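Local coordinates for substrate binding periplasmic protein (Ralstonia solanacearum, PDB 3LOP), which probably captures leucine or related amino acids in the periplasm for uptake, and holds a leucine in its ligand pocket in this structure, at residues G140-G145 and D196-F201; M132-V137 and E162-A167; Q211-Y216 and K238-D243; I172-S177 and D190-A195. All blocks are in the same frame, centred on the assembly; numbering follows the deposited sequence.

Contact 1: residues G140-G145 and D196-F201; sequences GVTRIG and DVQAIF
Asp-196 meets Arg-143 twice. Its backbone O lies at the guanidinium edge and takes a weak hydrogen bond from NE. Its OD2, 3.3 Å from the same NE, completes a salt bridge from well outside the guanidinium plane, where charge alone acts. Val-197 then lays CG1 against Gly-145 N, 3.6 Å away. Gln-198 uses both its backbone and its side-chain amide. Its N donates to Arg-143 O at 2.8 Å, an oxygen that also takes a weak bond from Ala-199 N. Its OE1 accepts from Thr-142 N at 2.8 Å, in the amide plane, and from Arg-143 N at 2.9 Å, tilted 26° from it. The amide stacks on the guanidinium of Arg-143, with CD 3.8 Å above its centre. Gln-198 NE2 donates to a water that also binds Gly-140 O and Thr-142 OG1. Parallel pairing continues as Gly-145 N reaches Ala-199 O (2.8 Å) and Phe-201 N reaches Gly-145 O (2.9 Å). Ile-144 and Ala-199 share one face of the sheet. Just ahead of the paired strand residues, then, the glutamine OE1 takes two successive backbone N-H groups, much as a carbonyl of a neighbouring strand could, which should hold the amide nearly fixed.

Contact 2: residues M132-V137 and E162-A167; sequences MITALV and ERTLKA
Ile-133 and Thr-164 mark the closest backbone approach, their CA atoms 6.9 Å apart, where the short helical segments 132-137 and 162-166 run roughly alongside with axes 9.7 Å apart and a signed crossing angle of -36°. The contact is made by branch methyls, without a hydrogen bond between the segments. Ile-133 CG2, anti to its own backbone N, touches two partners: Thr-164 CG2 at 3.6 Å and Leu-165 CD2, also at 3.6 Å, and the isoleucine and leucine side chains cross at about a right angle. One turn further along, Val-137 CG2 reaches the same Leu-165 CD2 at 4.0 Å, so a single leucine methyl is shared by residues four apart on the facing helix. Thr-164 CG2, anti to the backbone N, faces the contact, while OG1 is hydrogen-bonded to Gly-160 O and to Asp-130 OD1. Thr-134 OG1, bonded to Asp-130 O, lies 3.8 Å from Thr-164 CG2, so Asp-130 holds the hydroxyls of both threonines, one by its side chain and one by its backbone. Helix 125-138 precedes strand 144-149 and helix 152-166 follows it, the sequence of an alternating alpha/beta lobe. Both lie over the same face of the parallel sheet: Met-132 and Ile-133 rest on Phe-201, Leu-136 packs on Ala-199, Leu-165 meets Ile-144, and His-168 covers Thr-134 and Val-137 from the loop beyond.

Contact 3: residues Q211-Y216 and K238-D243; sequences QFVRQY and KVAGLD
Arg-214 and Ala-240 bring their CA atoms to 4.6 Å, a very close approach of helix 206-218 to the place where helix 233-240 ends and Gly-241, with a positive phi of 95°, turns the chain into helix 242-245. Little bulk stands between the backbones there: Ala-240 CB sits 3.9 Å from Arg-214 N, and Val-213 CG1 touches that same methyl at 4.2 Å. Arg-214 makes the polar part of the contact. Its CG is anti to the backbone N, and a bend at chi3 (-78°) brings NE round toward the end of the other helix. NH2 donates to Val-239 O at 2.8 Å; this oxygen lies near the guanidinium plane, although the donor stands above the plane of the carbonyl. NE adds a weak bond to the same oxygen. Ala-240 O approaches differently, 3.2 Å above the centre of the guanidinium, over its face and without a hydrogen bond. The setting is a beta-alpha-beta-alpha run of the parallel sheet, in which strand 199-203, helix 206-218, strand 224-227 and helix 233-240 follow one another. A positive group beside the last carbonyls of a helix probably gains from the negative end of the helix dipole, and here two carbonyls of that final turn face it from edge and face. Behind the alanine, Val-245 packs on both Val-213 and Ala-240, while Val-213 also reaches Leu-202 of the sheet.

Contact 4: residues I172-S177 and D190-A195; sequences ITAMAS and DKLLAA
Lys-191 NZ donates to Met-175 O at 2.8 Å, nearly along the C=O axis, with a C=O...N angle of 174°. The lysine is extended throughout, CG anti to the backbone N, and its methylenes run up to the strand: CE comes within 3.1 Å of Met-175 O, and CD rests 3.9 Å from Ala-176 CB. Beside this bond a water accepts from Met-175 N at 3.0 Å and more weakly from the lysine NZ. The other inward-facing groups are apolar. Ala-176 CB meets Leu-192 CG at 4.0 Å; Ala-174 CB touches Leu-192 CD2 and lies 3.6 Å from Ala-195 CB, methyl against methyl. With alanines at 174, 176 and 195 in the interface, the axes of segments 174-177 and 190-194 approach to 8.0 Å and run nearly antiparallel (166°). One shell further out, Leu-192 is backed by Phe-212 of helix 206-218, and Asp-190 is tied to Arg-219 by a salt bridge. Strand 174-178 is the outermost strand on this side of the parallel sheet, and Ala-174 and Ala-176 pair with strand 144-149. Helix 186-194 belongs to the beta-alpha-beta connection leading from it to strand 199-203. On the strand's other edge, the alkyl part of the lysine covers Ala-176, while the carbonyl and N-H of Met-175, a selenomethionine, are thus satisfied by a lysine and a water.

Overall arrangement
Following the chain from the N terminus, helix 125-138 opens contact 2, and contact 1 opens at 140-145 before helix 152-166 closes contact 2; the two therefore cross. Contact 4 opens and closes, from 172 to 195, entirely within the span of contact 1, which then closes at 196-201. Contact 3 follows in series. All four belong to the lobe built on the sheet 174-178, 144-149, 199-203, 224-227. Contact 1 joins its two middle strands, contact 2 pairs helices on one face, and contacts 3 and 4 work on the other face, where Phe-212 meets Leu-192 and Ile-200. Contacts 2 and 3 do not touch, their nearest atoms being about 12 Å apart.

Contact 1: residues G140-G145 and D196-F201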
loop_
_atom_site.group_PDB
_atom_site.type_symbol
_atom_site.label_atom_id
_atom_site.label_comp_id
_atom_site.label_asym_id
_atom_site.label_seq_id
_atom_site.Cartn_x
_atom_site.Cartn_y
_atom_site.Cartn_z
ATOM N N GLY A 140 14.187 9.719 22.790
ATOM C CA GLY A 140 13.814 9.508 24.179
ATOM C C GLY A 140 12.490 8.862 24.535
ATOM O O GLY A 140 12.193 8.703 25.721
ATOM N N VAL A 141 11.691 8.496 23.540
ATOM C CA VAL A 141 10.407 7.861 23.815
ATOM C C VAL A 141 10.612 6.456 24.368
ATOM O O VAL A 141 11.412 5.683 23.841
ATOM C CB VAL A 141 9.545 7.778 22.538
ATOM C CG1 VAL A 141 8.286 6.962 22.797
ATOM C CG2 VAL A 141 9.176 9.179 22.083
ATOM N N THR A 142 9.892 6.129 25.436
ATOM C CA THR A 142 10.000 4.806 26.038
ATOM C C THR A 142 8.651 4.119 26.220
ATOM O O THR A 142 8.597 2.910 26.441
ATOM C CB THR A 142 10.685 4.869 27.411
ATOM O OG1 THR A 142 9.951 5.751 28.269
ATOM C CG2 THR A 142 12.113 5.361 27.267
ATOM N N ARG A 143 7.565 4.879 26.120
ATOM C CA ARG A 143 6.234 4.312 26.300
ATOM C C ARG A 143 5.424 4.400 25.019
ATOM O O ARG A 143 4.905 5.458 24.664
ATOM C CB ARG A 143 5.514 5.029 27.443
ATOM C CG ARG A 143 6.269 4.918 28.765
ATOM C CD ARG A 143 5.448 5.426 29.940
ATOM N NE ARG A 143 5.234 6.871 29.922
ATOM C CZ ARG A 143 6.150 7.774 30.262
ATOM N NH1 ARG A 143 7.360 7.392 30.651
ATOM N NH2 ARG A 143 5.850 9.065 30.221
ATOM N N ILE A 144 5.318 3.267 24.331
ATOM C CA ILE A 144 4.609 3.199 23.067
ATOM C C ILE A 144 3.398 2.276 23.104
ATOM O O ILE A 144 3.461 1.165 23.636
ATOM C CB ILE A 144 5.574 2.728 21.955
ATOM C CG1 ILE A 144 6.720 3.738 21.821
ATOM C CG2 ILE A 144 4.833 2.572 20.628
ATOM C CD1 ILE A 144 7.840 3.306 20.880
ATOM N N GLY A 145 2.293 2.760 22.545
ATOM C CA GLY A 145 1.074 1.979 22.477
ATOM C C GLY A 145 0.858 1.591 21.027
ATOM O O GLY A 145 1.403 2.230 20.124
ATOM N N ASP A 196 -0.633 5.174 29.658
ATOM C CA ASP A 196 0.287 6.293 29.817
ATOM C C ASP A 196 1.354 6.228 28.729
ATOM O O ASP A 196 2.531 5.994 29.003
ATOM C CB ASP A 196 0.918 6.233 31.212
ATOM C CG ASP A 196 1.801 7.423 31.505
ATOM O OD1 ASP A 196 1.456 8.541 31.072
ATOM O OD2 ASP A 196 2.833 7.244 32.185
ATOM N N VAL A 197 0.934 6.451 27.489
ATOM C CA VAL A 197 1.844 6.379 26.354
ATOM C C VAL A 197 2.245 7.722 25.749
ATOM O O VAL A 197 1.467 8.675 25.743
ATOM C CB VAL A 197 1.247 5.488 25.242
ATOM C CG1 VAL A 197 1.122 4.057 25.746
ATOM C CG2 VAL A 197 -0.119 6.014 24.821
ATOM N N GLN A 198 3.470 7.776 25.238
ATOM C CA GLN A 198 4.005 8.989 24.623
ATOM C C GLN A 198 3.771 8.983 23.122
ATOM O O GLN A 198 3.777 10.029 22.477
ATOM C CB GLN A 198 5.506 9.095 24.895
ATOM C CG GLN A 198 5.849 9.230 26.367
ATOM C CD GLN A 198 7.269 8.811 26.671
ATOM O OE1 GLN A 198 7.719 7.746 26.246
ATOM N NE2 GLN A 198 7.984 9.641 27.423
ATOM N N ALA A 199 3.570 7.792 22.570
ATOM C CA ALA A 199 3.338 7.644 21.143
ATOM C C ALA A 199 2.468 6.420 20.904
ATOM O O ALA A 199 2.513 5.454 21.665
ATOM C CB ALA A 199 4.676 7.488 20.407
ATOM N N ILE A 200 1.660 6.477 19.852
ATOM C CA ILE A 200 0.798 5.361 19.492
ATOM C C ILE A 200 1.009 5.062 18.019
ATOM O O ILE A 200 0.858 5.940 17.168
ATOM C CB ILE A 200 -0.689 5.681 19.732
ATOM C CG1 ILE A 200 -0.953 5.810 21.235
ATOM C CG2 ILE A 200 -1.555 4.576 19.136
ATOM C CD1 ILE A 200 -2.356 6.293 21.573
ATOM N N PHE A 201 1.369 3.815 17.736
ATOM C CA PHE A 201 1.614 3.364 16.377
ATOM C C PHE A 201 0.347 2.708 15.841
ATOM O O PHE A 201 -0.261 1.871 16.511
ATOM C CB PHE A 201 2.776 2.373 16.369
ATOM C CG PHE A 201 3.170 1.910 14.999
ATOM C CD1 PHE A 201 2.525 0.835 14.399
ATOM C CD2 PHE A 201 4.178 2.565 14.301
ATOM C CE1 PHE A 201 2.879 0.416 13.119
ATOM C CE2 PHE A 201 4.540 2.155 13.022
ATOM C CZ PHE A 201 3.888 1.078 12.430
HETATM O O HOH W 1 10.643 8.365 28.097
#

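Contact 2: residues M132-V137 and E162-A167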
loop_
_atom_site.group_PDB
_atom_site.type_symbol
_atom_site.label_atom_id
_atom_site.label_comp_id
_atom_site.label_asym_id
_atom_site.label_seq_id
_atom_site.Cartn_x
_atom_site.Cartn_y
_atom_site.Cartn_z
HETATM N N MSE A 132 10.690 4.311 11.808
HETATM C CA MSE A 132 9.862 5.150 12.676
HETATM C C MSE A 132 10.066 4.910 14.167
HETATM O O MSE A 132 10.171 5.860 14.944
HETATM C CB MSE A 132 8.377 4.961 12.355
HETATM C CG MSE A 132 7.926 5.597 11.058
HETATM SE SE MSE A 132 6.007 5.465 10.828
HETATM C CE MSE A 132 5.931 3.745 9.954
ATOM N N ILE A 133 10.102 3.646 14.571
ATOM C CA ILE A 133 10.277 3.327 15.980
ATOM C C ILE A 133 11.667 3.720 16.469
ATOM O O ILE A 133 11.811 4.275 17.557
ATOM C CB ILE A 133 10.018 1.821 16.244
ATOM C CG1 ILE A 133 8.568 1.480 15.888
ATOM C CG2 ILE A 133 10.284 1.489 17.707
ATOM C CD1 ILE A 133 7.536 2.249 16.695
ATOM N N THR A 134 12.689 3.456 15.663
ATOM C CA THR A 134 14.045 3.815 16.062
ATOM C C THR A 134 14.161 5.328 16.224
ATOM O O THR A 134 14.880 5.812 17.099
ATOM C CB THR A 134 15.081 3.318 15.037
ATOM O OG1 THR A 134 15.042 1.889 14.986
ATOM C CG2 THR A 134 16.482 3.759 15.434
ATOM N N ALA A 135 13.447 6.073 15.385
ATOM C CA ALA A 135 13.466 7.529 15.469
ATOM C C ALA A 135 12.878 7.966 16.810
ATOM O O ALA A 135 13.402 8.875 17.455
ATOM C CB ALA A 135 12.668 8.134 14.318
ATOM N N LEU A 136 11.794 7.314 17.226
ATOM C CA LEU A 136 11.147 7.638 18.498
ATOM C C LEU A 136 12.075 7.341 19.668
ATOM O O LEU A 136 12.246 8.169 20.564
ATOM C CB LEU A 136 9.858 6.831 18.672
ATOM C CG LEU A 136 8.624 7.199 17.839
ATOM C CD1 LEU A 136 7.547 6.154 18.062
ATOM C CD2 LEU A 136 8.118 8.573 18.227
ATOM N N VAL A 137 12.663 6.150 19.655
ATOM C CA VAL A 137 13.576 5.738 20.712
ATOM C C VAL A 137 14.761 6.694 20.792
ATOM O O VAL A 137 15.193 7.073 21.880
ATOM C CB VAL A 137 14.096 4.300 20.464
ATOM C CG1 VAL A 137 15.214 3.960 21.440
ATOM C CG2 VAL A 137 12.957 3.302 20.614
ATOM N N GLU A 162 7.513 -4.950 18.345
ATOM C CA GLU A 162 8.149 -5.644 19.461
ATOM C C GLU A 162 9.607 -5.956 19.141
ATOM O O GLU A 162 10.479 -5.829 20.000
ATOM C CB GLU A 162 7.413 -6.949 19.783
ATOM C CG GLU A 162 5.980 -6.757 20.244
ATOM C CD GLU A 162 5.323 -8.056 20.674
ATOM O OE1 GLU A 162 5.417 -9.050 19.922
ATOM O OE2 GLU A 162 4.707 -8.081 21.761
ATOM N N ARG A 163 9.864 -6.361 17.902
ATOM C CA ARG A 163 11.219 -6.698 17.478
ATOM C C ARG A 163 12.141 -5.486 17.550
ATOM O O ARG A 163 13.245 -5.565 18.091
ATOM C CB ARG A 163 11.201 -7.250 16.050
ATOM C CG ARG A 163 12.566 -7.680 15.529
ATOM C CD ARG A 163 12.444 -8.284 14.141
ATOM N NE ARG A 163 11.518 -9.413 14.135
ATOM C CZ ARG A 163 11.114 -10.048 13.040
ATOM N NH1 ARG A 163 11.554 -9.669 11.848
ATOM N NH2 ARG A 163 10.263 -11.062 13.137
ATOM N N THR A 164 11.684 -4.363 17.007
ATOM C CA THR A 164 12.481 -3.146 17.015
ATOM C C THR A 164 12.718 -2.665 18.443
ATOM O O THR A 164 13.835 -2.301 18.805
ATOM C CB THR A 164 11.791 -2.028 16.205
ATOM O OG1 THR A 164 11.551 -2.489 14.869
ATOM C CG2 THR A 164 12.677 -0.783 16.148
ATOM N N LEU A 165 11.675 -2.679 19.264
ATOM C CA LEU A 165 11.821 -2.226 20.642
ATOM C C LEU A 165 12.752 -3.127 21.447
ATOM O O LEU A 165 13.510 -2.646 22.292
ATOM C CB LEU A 165 10.453 -2.133 21.323
ATOM C CG LEU A 165 9.562 -0.983 20.840
ATOM C CD1 LEU A 165 8.224 -1.024 21.575
ATOM C CD2 LEU A 165 10.268 0.350 21.082
ATOM N N LYS A 166 12.706 -4.429 21.178
ATOM C CA LYS A 166 13.559 -5.377 21.888
ATOM C C LYS A 166 15.031 -5.047 21.648
ATOM O O LYS A 166 15.871 -5.229 22.533
ATOM C CB LYS A 166 13.269 -6.808 21.424
ATOM C CG LYS A 166 14.070 -7.872 22.170
ATOM C CD LYS A 166 13.749 -9.264 21.652
ATOM C CE LYS A 166 14.566 -10.328 22.371
ATOM N NZ LYS A 166 14.286 -10.349 23.833
ATOM N N ALA A 167 15.333 -4.560 20.449
ATOM C CA ALA A 167 16.699 -4.196 20.086
ATOM C C ALA A 167 17.191 -3.037 20.948
ATOM O O ALA A 167 18.390 -2.755 21.004
ATOM C CB ALA A 167 16.765 -3.815 18.611
#

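Contact 3: residues Q211-Y216 and K238-D243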
loop_
_atom_site.group_PDB
_atom_site.type_symbol
_atom_site.label_atom_id
_atom_site.label_comp_id
_atom_site.label_asym_id
_atom_site.label_seq_id
_atom_site.Cartn_x
_atom_site.Cartn_y
_atom_site.Cartn_z
ATOM N N GLN A 211 -10.861 6.988 12.296
ATOM C CA GLN A 211 -11.805 7.040 13.402
ATOM C C GLN A 211 -11.072 7.031 14.737
ATOM O O GLN A 211 -11.445 7.755 15.662
ATOM C CB GLN A 211 -12.785 5.872 13.324
ATOM C CG GLN A 211 -13.791 6.020 12.196
ATOM C CD GLN A 211 -14.718 7.203 12.404
ATOM O OE1 GLN A 211 -15.414 7.628 11.483
ATOM N NE2 GLN A 211 -14.739 7.735 13.623
ATOM N N PHE A 212 -10.022 6.223 14.842
ATOM C CA PHE A 212 -9.264 6.178 16.083
ATOM C C PHE A 212 -8.630 7.540 16.363
ATOM O O PHE A 212 -8.743 8.074 17.464
ATOM C CB PHE A 212 -8.156 5.122 16.020
ATOM C CG PHE A 212 -7.303 5.088 17.254
ATOM C CD1 PHE A 212 -7.660 4.301 18.344
ATOM C CD2 PHE A 212 -6.182 5.909 17.358
ATOM C CE1 PHE A 212 -6.915 4.339 19.525
ATOM C CE2 PHE A 212 -5.434 5.955 18.531
ATOM C CZ PHE A 212 -5.802 5.168 19.618
ATOM N N VAL A 213 -7.958 8.100 15.363
ATOM C CA VAL A 213 -7.305 9.393 15.532
ATOM C C VAL A 213 -8.280 10.503 15.919
ATOM O O VAL A 213 -8.021 11.255 16.859
ATOM C CB VAL A 213 -6.535 9.800 14.253
ATOM C CG1 VAL A 213 -5.985 11.210 14.392
ATOM C CG2 VAL A 213 -5.391 8.826 14.017
ATOM N N ARG A 214 -9.402 10.604 15.211
ATOM C CA ARG A 214 -10.380 11.641 15.522
ATOM C C ARG A 214 -10.893 11.524 16.953
ATOM O O ARG A 214 -10.912 12.504 17.697
ATOM C CB ARG A 214 -11.569 11.580 14.553
ATOM C CG ARG A 214 -12.663 12.603 14.872
ATOM C CD ARG A 214 -13.872 12.479 13.946
ATOM N NE ARG A 214 -13.656 13.073 12.628
ATOM C CZ ARG A 214 -13.540 14.378 12.395
ATOM N NH1 ARG A 214 -13.615 15.247 13.394
ATOM N NH2 ARG A 214 -13.362 14.818 11.156
ATOM N N GLN A 215 -11.310 10.321 17.330
ATOM C CA GLN A 215 -11.844 10.070 18.667
ATOM C C GLN A 215 -10.806 10.202 19.772
ATOM O O GLN A 215 -11.082 10.771 20.827
ATOM C CB GLN A 215 -12.476 8.678 18.717
ATOM C CG GLN A 215 -13.733 8.546 17.867
ATOM C CD GLN A 215 -14.191 7.108 17.715
ATOM O OE1 GLN A 215 -14.235 6.352 18.685
ATOM N NE2 GLN A 215 -14.551 6.726 16.493
ATOM N N TYR A 216 -9.613 9.665 19.538
ATOM C CA TYR A 216 -8.545 9.733 20.528
ATOM C C TYR A 216 -8.214 11.184 20.866
ATOM O O TYR A 216 -8.145 11.556 22.038
ATOM C CB TYR A 216 -7.296 9.016 20.001
ATOM C CG TYR A 216 -6.100 9.069 20.928
ATOM C CD1 TYR A 216 -6.084 8.349 22.123
ATOM C CD2 TYR A 216 -4.993 9.859 20.621
ATOM C CE1 TYR A 216 -4.993 8.419 22.990
ATOM C CE2 TYR A 216 -3.902 9.933 21.477
ATOM C CZ TYR A 216 -3.908 9.214 22.660
ATOM O OH TYR A 216 -2.835 9.311 23.520
ATOM N N LYS A 238 -8.407 14.157 6.021
ATOM C CA LYS A 238 -9.735 14.491 5.512
ATOM C C LYS A 238 -10.834 13.936 6.415
ATOM O O LYS A 238 -11.759 14.653 6.804
ATOM C CB LYS A 238 -9.912 13.936 4.095
ATOM C CG LYS A 238 -11.356 13.925 3.598
ATOM C CD LYS A 238 -11.950 15.324 3.526
ATOM C CE LYS A 238 -11.228 16.184 2.504
ATOM N NZ LYS A 238 -11.829 17.542 2.398
ATOM N N VAL A 239 -10.720 12.658 6.755
ATOM C CA VAL A 239 -11.713 11.996 7.590
ATOM C C VAL A 239 -11.604 12.311 9.080
ATOM O O VAL A 239 -12.611 12.566 9.738
ATOM C CB VAL A 239 -11.647 10.466 7.391
ATOM C CG1 VAL A 239 -12.692 9.775 8.252
ATOM C CG2 VAL A 239 -11.862 10.132 5.920
ATOM N N ALA A 240 -10.388 12.299 9.615
ATOM C CA ALA A 240 -10.189 12.567 11.037
ATOM C C ALA A 240 -10.126 14.053 11.375
ATOM O O ALA A 240 -10.367 14.444 12.519
ATOM C CB ALA A 240 -8.922 11.875 11.525
ATOM N N GLY A 241 -9.801 14.874 10.384
ATOM C CA GLY A 241 -9.703 16.304 10.614
ATOM C C GLY A 241 -8.274 16.712 10.910
ATOM O O GLY A 241 -7.581 16.055 11.691
ATOM N N LEU A 242 -7.836 17.803 10.293
ATOM C CA LEU A 242 -6.480 18.298 10.483
ATOM C C LEU A 242 -6.143 18.592 11.948
ATOM O O LEU A 242 -5.004 18.407 12.370
ATOM C CB LEU A 242 -6.262 19.552 9.631
ATOM C CG LEU A 242 -4.824 20.061 9.524
ATOM C CD1 LEU A 242 -3.917 18.950 8.995
ATOM C CD2 LEU A 242 -4.788 21.264 8.601
ATOM N N ASP A 243 -7.121 19.046 12.727
ATOM C CA ASP A 243 -6.858 19.339 14.134
ATOM C C ASP A 243 -6.311 18.120 14.873
ATOM O O ASP A 243 -5.481 18.251 15.774
ATOM C CB ASP A 243 -8.126 19.820 14.850
ATOM C CG ASP A 243 -8.524 21.232 14.460
ATOM O OD1 ASP A 243 -7.697 21.954 13.865
ATOM O OD2 ASP A 243 -9.667 21.628 14.772
#

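Contact 4: residues I172-S177 and D190-A195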
loop_
_atom_site.group_PDB
_atom_site.type_symbol
_atom_site.label_atom_id
_atom_site.label_comp_id
_atom_site.label_asym_id
_atom_site.label_seq_id
_atom_site.Cartn_x
_atom_site.Cartn_y
_atom_site.Cartn_z
ATOM N N ILE A 172 6.411 -3.008 24.205
ATOM C CA ILE A 172 5.169 -2.266 24.028
ATOM C C ILE A 172 4.502 -2.038 25.381
ATOM O O ILE A 172 4.394 -2.958 26.192
ATOM C CB ILE A 172 4.208 -3.030 23.095
ATOM C CG1 ILE A 172 4.823 -3.119 21.696
ATOM C CG2 ILE A 172 2.851 -2.333 23.045
ATOM C CD1 ILE A 172 4.041 -3.990 20.736
ATOM N N THR A 173 4.064 -0.805 25.620
ATOM C CA THR A 173 3.417 -0.446 26.878
ATOM C C THR A 173 1.955 -0.864 26.917
ATOM O O THR A 173 1.455 -1.312 27.950
ATOM C CB THR A 173 3.508 1.075 27.131
ATOM O OG1 THR A 173 4.868 1.425 27.409
ATOM C CG2 THR A 173 2.630 1.484 28.307
ATOM N N ALA A 174 1.267 -0.713 25.791
ATOM C CA ALA A 174 -0.142 -1.070 25.711
ATOM C C ALA A 174 -0.530 -1.333 24.268
ATOM O O ALA A 174 0.039 -0.749 23.350
ATOM C CB ALA A 174 -0.997 0.059 26.280
HETATM N N MSE A 175 -1.492 -2.228 24.072
HETATM C CA MSE A 175 -1.966 -2.534 22.735
HETATM C C MSE A 175 -3.472 -2.742 22.769
HETATM O O MSE A 175 -4.032 -3.163 23.784
HETATM C CB MSE A 175 -1.263 -3.776 22.169
HETATM C CG MSE A 175 -1.434 -5.047 22.978
HETATM SE SE MSE A 175 -0.523 -6.549 22.151
HETATM C CE MSE A 175 1.282 -6.121 22.682
ATOM N N ALA A 176 -4.122 -2.422 21.660
ATOM C CA ALA A 176 -5.567 -2.557 21.543
ATOM C C ALA A 176 -5.900 -2.896 20.098
ATOM O O ALA A 176 -5.298 -2.358 19.170
ATOM C CB ALA A 176 -6.250 -1.261 21.950
ATOM N N SER A 177 -6.877 -3.779 19.916
ATOM C CA SER A 177 -7.264 -4.216 18.583
ATOM C C SER A 177 -8.640 -3.745 18.132
ATOM O O SER A 177 -9.401 -3.160 18.899
ATOM C CB SER A 177 -7.234 -5.741 18.526
ATOM O OG SER A 177 -8.245 -6.289 19.359
ATOM N N ASP A 190 -10.787 3.653 24.101
ATOM C CA ASP A 190 -10.914 3.674 25.554
ATOM C C ASP A 190 -9.631 3.172 26.207
ATOM O O ASP A 190 -9.102 3.796 27.126
ATOM C CB ASP A 190 -12.073 2.788 26.030
ATOM C CG ASP A 190 -13.427 3.257 25.532
ATOM O OD1 ASP A 190 -13.618 4.478 25.359
ATOM O OD2 ASP A 190 -14.314 2.397 25.336
ATOM N N LYS A 191 -9.132 2.042 25.718
ATOM C CA LYS A 191 -7.929 1.430 26.265
ATOM C C LYS A 191 -6.658 2.259 26.108
ATOM O O LYS A 191 -5.889 2.404 27.056
ATOM C CB LYS A 191 -7.717 0.049 25.639
ATOM C CG LYS A 191 -6.618 -0.762 26.301
ATOM C CD LYS A 191 -6.559 -2.177 25.752
ATOM C CE LYS A 191 -5.516 -3.003 26.488
ATOM N NZ LYS A 191 -5.397 -4.382 25.936
ATOM N N LEU A 192 -6.429 2.805 24.919
ATOM C CA LEU A 192 -5.219 3.588 24.706
ATOM C C LEU A 192 -5.257 4.968 25.360
ATOM O O LEU A 192 -4.210 5.534 25.672
ATOM C CB LEU A 192 -4.919 3.688 23.206
ATOM C CG LEU A 192 -4.534 2.328 22.607
ATOM C CD1 LEU A 192 -4.330 2.445 21.106
ATOM C CD2 LEU A 192 -3.266 1.819 23.279
ATOM N N LEU A 193 -6.455 5.506 25.572
ATOM C CA LEU A 193 -6.589 6.798 26.238
ATOM C C LEU A 193 -6.131 6.636 27.685
ATOM O O LEU A 193 -5.498 7.527 28.256
ATOM C CB LEU A 193 -8.046 7.266 26.233
ATOM C CG LEU A 193 -8.564 8.068 25.041
ATOM C CD1 LEU A 193 -10.072 8.240 25.167
ATOM C CD2 LEU A 193 -7.874 9.429 24.993
ATOM N N ALA A 194 -6.462 5.487 28.267
ATOM C CA ALA A 194 -6.112 5.175 29.648
ATOM C C ALA A 194 -4.639 4.822 29.823
ATOM O O ALA A 194 -4.096 4.941 30.921
ATOM C CB ALA A 194 -6.983 4.028 30.156
ATOM N N ALA A 195 -3.995 4.384 28.746
ATOM C CA ALA A 195 -2.584 4.016 28.808
ATOM C C ALA A 195 -1.703 5.257 28.876
ATOM O O ALA A 195 -1.985 6.268 28.233
ATOM C CB ALA A 195 -2.212 3.168 27.595
HETATM O O HOH W 2 -2.286 -3.490 26.677
#